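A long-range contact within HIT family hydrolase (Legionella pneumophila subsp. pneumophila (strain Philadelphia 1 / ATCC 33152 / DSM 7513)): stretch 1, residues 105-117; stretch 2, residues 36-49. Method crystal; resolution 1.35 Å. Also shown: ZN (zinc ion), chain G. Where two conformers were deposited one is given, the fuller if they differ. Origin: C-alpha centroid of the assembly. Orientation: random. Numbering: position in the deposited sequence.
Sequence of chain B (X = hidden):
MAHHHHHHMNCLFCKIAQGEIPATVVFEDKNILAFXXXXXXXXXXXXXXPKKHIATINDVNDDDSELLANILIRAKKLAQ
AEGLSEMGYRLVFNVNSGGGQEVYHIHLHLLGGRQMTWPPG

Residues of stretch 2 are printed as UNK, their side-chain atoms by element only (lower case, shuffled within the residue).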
# COMPACT_ATOMS: atom_id res chain seq x y z
N HIS B 105 -3.11 5.15 -13.82
CA HIS B 105 -3.88 6.01 -12.93
C HIS B 105 -3.78 5.31 -11.58
O HIS B 105 -4.12 4.13 -11.49
CB HIS B 105 -5.32 6.09 -13.42
CG HIS B 105 -6.23 6.98 -12.62
ND1 HIS B 105 -7.03 7.94 -13.21
CD2 HIS B 105 -6.51 7.01 -11.29
CE1 HIS B 105 -7.76 8.53 -12.27
NE2 HIS B 105 -7.48 7.97 -11.10
N ILE B 106 -3.28 6.00 -10.55
CA ILE B 106 -2.97 5.30 -9.31
C ILE B 106 -4.19 4.58 -8.76
O ILE B 106 -5.34 5.06 -8.85
CB ILE B 106 -2.28 6.19 -8.26
CG1 ILE B 106 -3.14 7.38 -7.87
CG2 ILE B 106 -0.93 6.66 -8.75
CD1 ILE B 106 -2.55 8.17 -6.71
N HIS B 107 -3.94 3.42 -8.17
CA HIS B 107 -5.00 2.60 -7.61
C HIS B 107 -4.42 1.75 -6.49
O HIS B 107 -3.36 1.15 -6.64
CB HIS B 107 -5.68 1.71 -8.67
CG HIS B 107 -4.73 0.95 -9.54
ND1 HIS B 107 -4.00 1.56 -10.54
CD2 HIS B 107 -4.45 -0.37 -9.62
CE1 HIS B 107 -3.28 0.65 -11.18
NE2 HIS B 107 -3.53 -0.53 -10.64
N LEU B 108 -5.13 1.71 -5.38
CA LEU B 108 -4.78 0.82 -4.28
C LEU B 108 -5.62 -0.46 -4.41
O LEU B 108 -6.86 -0.39 -4.47
CB LEU B 108 -5.08 1.51 -2.95
CG LEU B 108 -4.75 0.73 -1.67
CD1 LEU B 108 -3.29 0.30 -1.69
CD2 LEU B 108 -5.00 1.64 -0.48
N HIS B 109 -4.95 -1.61 -4.44
CA HIS B 109 -5.65 -2.89 -4.45
C HIS B 109 -5.97 -3.31 -3.03
O HIS B 109 -5.12 -3.25 -2.14
CB HIS B 109 -4.75 -3.99 -5.02
CG HIS B 109 -4.36 -3.80 -6.44
ND1 HIS B 109 -5.08 -4.34 -7.49
CD2 HIS B 109 -3.28 -3.19 -6.98
CE1 HIS B 109 -4.48 -4.02 -8.62
NE2 HIS B 109 -3.38 -3.34 -8.34
N LEU B 110 -7.21 -3.78 -2.83
CA LEU B 110 -7.65 -4.36 -1.56
C LEU B 110 -8.08 -5.79 -1.86
O LEU B 110 -9.05 -6.01 -2.59
CB LEU B 110 -8.80 -3.53 -1.00
CG LEU B 110 -9.68 -4.15 0.10
CD1 LEU B 110 -8.88 -4.64 1.29
CD2 LEU B 110 -10.72 -3.13 0.53
N LEU B 111 -7.34 -6.76 -1.32
CA LEU B 111 -7.56 -8.18 -1.62
C LEU B 111 -7.88 -8.92 -0.33
O LEU B 111 -7.13 -8.81 0.65
CB LEU B 111 -6.30 -8.81 -2.22
CG LEU B 111 -5.77 -8.16 -3.50
CD1 LEU B 111 -4.54 -7.32 -3.22
CD2 LEU B 111 -5.48 -9.23 -4.57
N GLY B 112 -8.96 -9.70 -0.33
CA GLY B 112 -9.26 -10.51 0.83
C GLY B 112 -10.18 -11.65 0.50
O GLY B 112 -10.46 -11.94 -0.67
N GLY B 113 -10.65 -12.32 1.55
CA GLY B 113 -11.56 -13.44 1.41
C GLY B 113 -10.87 -14.78 1.35
O GLY B 113 -11.55 -15.79 1.20
N ARG B 114 -9.55 -14.80 1.41
CA ARG B 114 -8.77 -16.02 1.57
C ARG B 114 -7.49 -15.64 2.29
O ARG B 114 -7.17 -14.46 2.46
CB ARG B 114 -8.42 -16.64 0.21
CG ARG B 114 -7.51 -15.78 -0.66
CD ARG B 114 -6.96 -16.59 -1.83
NE ARG B 114 -6.37 -15.76 -2.89
CZ ARG B 114 -5.12 -15.31 -2.89
NH1 ARG B 114 -4.30 -15.58 -1.87
NH2 ARG B 114 -4.67 -14.57 -3.90
N GLN B 115 -6.74 -16.65 2.71
CA GLN B 115 -5.40 -16.41 3.23
C GLN B 115 -4.52 -15.85 2.12
O GLN B 115 -4.39 -16.44 1.04
CB GLN B 115 -4.81 -17.71 3.77
CG GLN B 115 -3.39 -17.54 4.29
CD GLN B 115 -3.35 -16.70 5.55
OE1 GLN B 115 -4.03 -17.01 6.53
NE2 GLN B 115 -2.57 -15.63 5.54
N MET B 116 -3.91 -14.69 2.37
CA MET B 116 -2.92 -14.13 1.46
C MET B 116 -1.56 -14.72 1.83
O MET B 116 -1.26 -14.90 3.02
CB MET B 116 -2.92 -12.60 1.57
CG MET B 116 -4.33 -12.00 1.35
SD MET B 116 -5.12 -12.43 -0.21
CE MET B 116 -3.98 -11.74 -1.40
N THR B 117 -0.74 -15.02 0.83
CA THR B 117 0.48 -15.80 1.03
C THR B 117 1.71 -14.96 0.73
O THR B 117 1.63 -13.81 0.28
CB THR B 117 0.46 -17.08 0.18
OG1 THR B 117 0.44 -16.73 -1.20
CG2 THR B 117 -0.77 -17.93 0.51
N UNK B 36 -15.01 -2.64 -7.99
CA UNK B 36 -14.43 -3.98 -8.11
C UNK B 36 -13.43 -4.07 -9.26
O UNK B 36 -13.67 -3.55 -10.36
c UNK B 36 -18.95 -7.93 -6.47
n UNK B 36 -19.69 -8.28 -5.43
c UNK B 36 -16.47 -5.26 -7.22
c UNK B 36 -17.40 -6.40 -7.56
n UNK B 36 -18.24 -6.81 -6.45
c UNK B 36 -15.53 -5.01 -8.38
n UNK B 36 -18.93 -8.69 -7.56
N UNK B 37 -12.33 -4.78 -9.04
CA UNK B 37 -11.45 -5.17 -10.14
C UNK B 37 -12.16 -6.26 -10.95
O UNK B 37 -12.63 -7.24 -10.37
o UNK B 37 -7.87 -5.58 -10.25
c UNK B 37 -9.03 -5.87 -10.60
c UNK B 37 -10.13 -5.70 -9.56
o UNK B 37 -9.28 -6.35 -11.72
N UNK B 38 -12.25 -6.08 -12.27
CA UNK B 38 -12.93 -7.07 -13.11
C UNK B 38 -12.20 -8.40 -13.17
O UNK B 38 -12.81 -9.40 -13.54
c UNK B 38 -14.21 -5.45 -14.56
c UNK B 38 -12.08 -6.04 -16.76
c UNK B 38 -13.20 -6.58 -14.54
c UNK B 38 -11.90 -6.18 -15.27
N UNK B 39 -10.90 -8.44 -12.83
CA UNK B 39 -10.10 -9.66 -12.84
C UNK B 39 -9.63 -9.93 -11.42
O UNK B 39 -8.44 -9.81 -11.11
n UNK B 39 -9.04 -7.97 -18.21
n UNK B 39 -8.33 -10.03 -17.48
c UNK B 39 -8.80 -9.25 -18.45
n UNK B 39 -9.04 -9.76 -19.66
c UNK B 39 -8.90 -9.52 -13.79
c UNK B 39 -9.27 -9.44 -15.25
c UNK B 39 -8.03 -9.57 -16.13
N UNK B 40 -10.54 -10.30 -10.53
CA UNK B 40 -10.18 -10.40 -9.11
C UNK B 40 -9.18 -11.53 -8.88
O UNK B 40 -9.29 -12.62 -9.44
c UNK B 40 -12.34 -11.36 -9.52
c UNK B 40 -11.96 -10.60 -10.77
c UNK B 40 -11.53 -10.69 -8.44
N UNK B 41 -8.20 -11.23 -8.04
CA UNK B 41 -7.13 -12.16 -7.69
C UNK B 41 -7.36 -12.83 -6.35
O UNK B 41 -6.53 -13.63 -5.91
c UNK B 41 -5.79 -11.43 -7.69
c UNK B 41 -5.33 -11.84 -10.13
o UNK B 41 -4.47 -12.73 -10.08
c UNK B 41 -5.44 -10.81 -9.04
n UNK B 41 -6.19 -11.73 -11.13
N UNK B 42 -8.45 -12.48 -5.67
CA UNK B 42 -8.86 -13.07 -4.41
C UNK B 42 -10.37 -13.03 -4.40
O UNK B 42 -10.98 -12.36 -5.25
c UNK B 42 -8.28 -12.27 -3.23
N UNK B 43 -11.02 -13.72 -3.46
CA UNK B 43 -12.49 -13.78 -3.51
C UNK B 43 -13.16 -12.41 -3.48
O UNK B 43 -14.23 -12.26 -4.08
c UNK B 43 -11.67 -15.65 -2.27
c UNK B 43 -10.49 -14.72 -2.51
c UNK B 43 -12.86 -14.70 -2.34
N UNK B 44 -12.57 -11.42 -2.80
CA UNK B 44 -12.95 -10.02 -2.96
C UNK B 44 -11.71 -9.24 -3.37
O UNK B 44 -10.66 -9.34 -2.72
c UNK B 44 -13.53 -9.44 -1.66
o UNK B 44 -14.77 -10.09 -1.37
c UNK B 44 -13.79 -7.93 -1.77
N UNK B 45 -11.84 -8.44 -4.42
CA UNK B 45 -10.71 -7.63 -4.91
C UNK B 45 -11.26 -6.27 -5.35
O UNK B 45 -11.96 -6.16 -6.36
n UNK B 45 -7.89 -8.39 -7.38
c UNK B 45 -8.75 -7.72 -6.53
n UNK B 45 -7.07 -6.43 -7.08
c UNK B 45 -10.01 -8.37 -6.04
c UNK B 45 -6.90 -7.59 -7.70
c UNK B 45 -8.23 -6.48 -6.35
N UNK B 46 -10.94 -5.24 -4.58
CA UNK B 46 -11.44 -3.90 -4.81
C UNK B 46 -10.28 -2.98 -5.17
O UNK B 46 -9.12 -3.23 -4.81
c UNK B 46 -13.92 -3.94 -1.80
c UNK B 46 -14.45 -4.39 -4.20
c UNK B 46 -13.35 -4.32 -3.15
c UNK B 46 -12.20 -3.39 -3.57
N UNK B 47 -10.61 -1.90 -5.87
CA UNK B 47 -9.66 -0.86 -6.26
C UNK B 47 -10.13 0.46 -5.69
O UNK B 47 -11.32 0.80 -5.81
c UNK B 47 -9.62 -0.75 -7.79
c UNK B 47 -9.20 -2.04 -8.50
c UNK B 47 -9.37 -1.93 -10.01
c UNK B 47 -7.78 -2.41 -8.14
N UNK B 48 -9.23 1.21 -5.06
CA UNK B 48 -9.54 2.53 -4.51
C UNK B 48 -8.68 3.53 -5.27
O UNK B 48 -7.44 3.40 -5.31
c UNK B 48 -10.05 1.51 -2.20
c UNK B 48 -9.37 0.16 -2.12
c UNK B 48 -9.77 3.99 -2.48
c UNK B 48 -9.30 2.62 -2.99
N UNK B 49 -9.33 4.50 -5.91
CA UNK B 49 -8.63 5.44 -6.80
C UNK B 49 -8.94 6.88 -6.42
O UNK B 49 -10.03 7.19 -5.92
c UNK B 49 -10.40 5.63 -8.66
c UNK B 49 -10.62 5.73 -10.15
c UNK B 49 -8.95 5.21 -8.29
c UNK B 49 -8.66 3.78 -8.68
ZN ZN G . -7.01 8.61 -15.18
O HOH W 1 -8.03 -16.57 -5.05

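Position 36 carries three carbons, a nitrogen, and a carbon bearing two more nitrogens: a guanidinium, hence Arg-36, extended and out of reach of stretch 1. Position 37 has two carbons, the second holding two oxygens, and is Asp-37; its OD1 accepts a hydrogen bond from N of 39 at 2.9 Å, while OD2 lies 4.1 Å from CE1 of His-109, at the ring's edge. Position 38 has four carbons forked at the first, one arm two carbons long: Ile-38, exposed and without a contact here. Position 39 repeats the guanidinium pattern and is Arg-39, also remote. At position 40 three carbons close a ring onto the backbone nitrogen, so this is Pro-40, likewise exposed.

Position 41 has three carbons, the third carrying one oxygen and one nitrogen: Gln-41. Its amide NE2 donates to O of Arg-39 (3.0 Å), and its backbone O accepts from NH2 of Arg-114 (2.9 Å). Position 42 has a single carbon, Ala-42, small enough to nestle with its CB 3.4 Å from Gly-112 O and 4.1 Å from Leu-111 CB. At position 43 three carbons again close a ring onto the backbone nitrogen: Pro-43. Its CD rests 3.7 Å from Arg-114 CG, and a CB on Gly-113 would clash with Pro-43 CB; the backbone angles of Gly-113 also call for glycine.

Position 44 has one carbon bearing an oxygen and a carbon: Thr-44, a beta-branched residue well suited to starting the strand, paired through its backbone with Gly-112. Position 45 has one carbon, then a five-membered ring with two nitrogens: His-45. Its NE2 shares a 2.9 Å hydrogen bond with His-109 ND1, its ND1 accepts from Gln-41 N (2.9 Å), and Leu-111 CD2 sits over its face. Position 46, four carbons forked at the second, is Leu-46; its CD1 packs 4.0 Å from Leu-110 CD2, an apolar match in a buried place. Position 47 has the same four-carbon fork, Leu-47, whose CD2 reaches to 3.4 Å from His-109 ND1, filling space beside that ring. Position 48 has four carbons, forked at the first, one arm two carbons long: Ile-48, whose longer arm brings CD1 within 3.9 Å of Leu-110 CB. Position 49 repeats that pattern and is Ile-49; its short arm places CG2 3.6 Å from His-107 CB, giving the buried histidine an apolar neighbor.

The contact is an antiparallel ladder. Six backbone hydrogen bonds join Leu-108, Leu-110 and Gly-112 to Ile-48, Leu-46 and Thr-44. Alternation puts the aliphatic residues Leu-108, Leu-110, Leu-46 and Ile-48 on one face, where they pack without leaving side-chain polar groups unpaired, while His-109, Leu-111, His-45 and Leu-47 share the other, where ring edges can exchange a hydrogen bond. Beyond the strand, Arg-114 fastens the preceding loop.

Stretch 2, residues 36-49: RDIRPQAPTHLLII
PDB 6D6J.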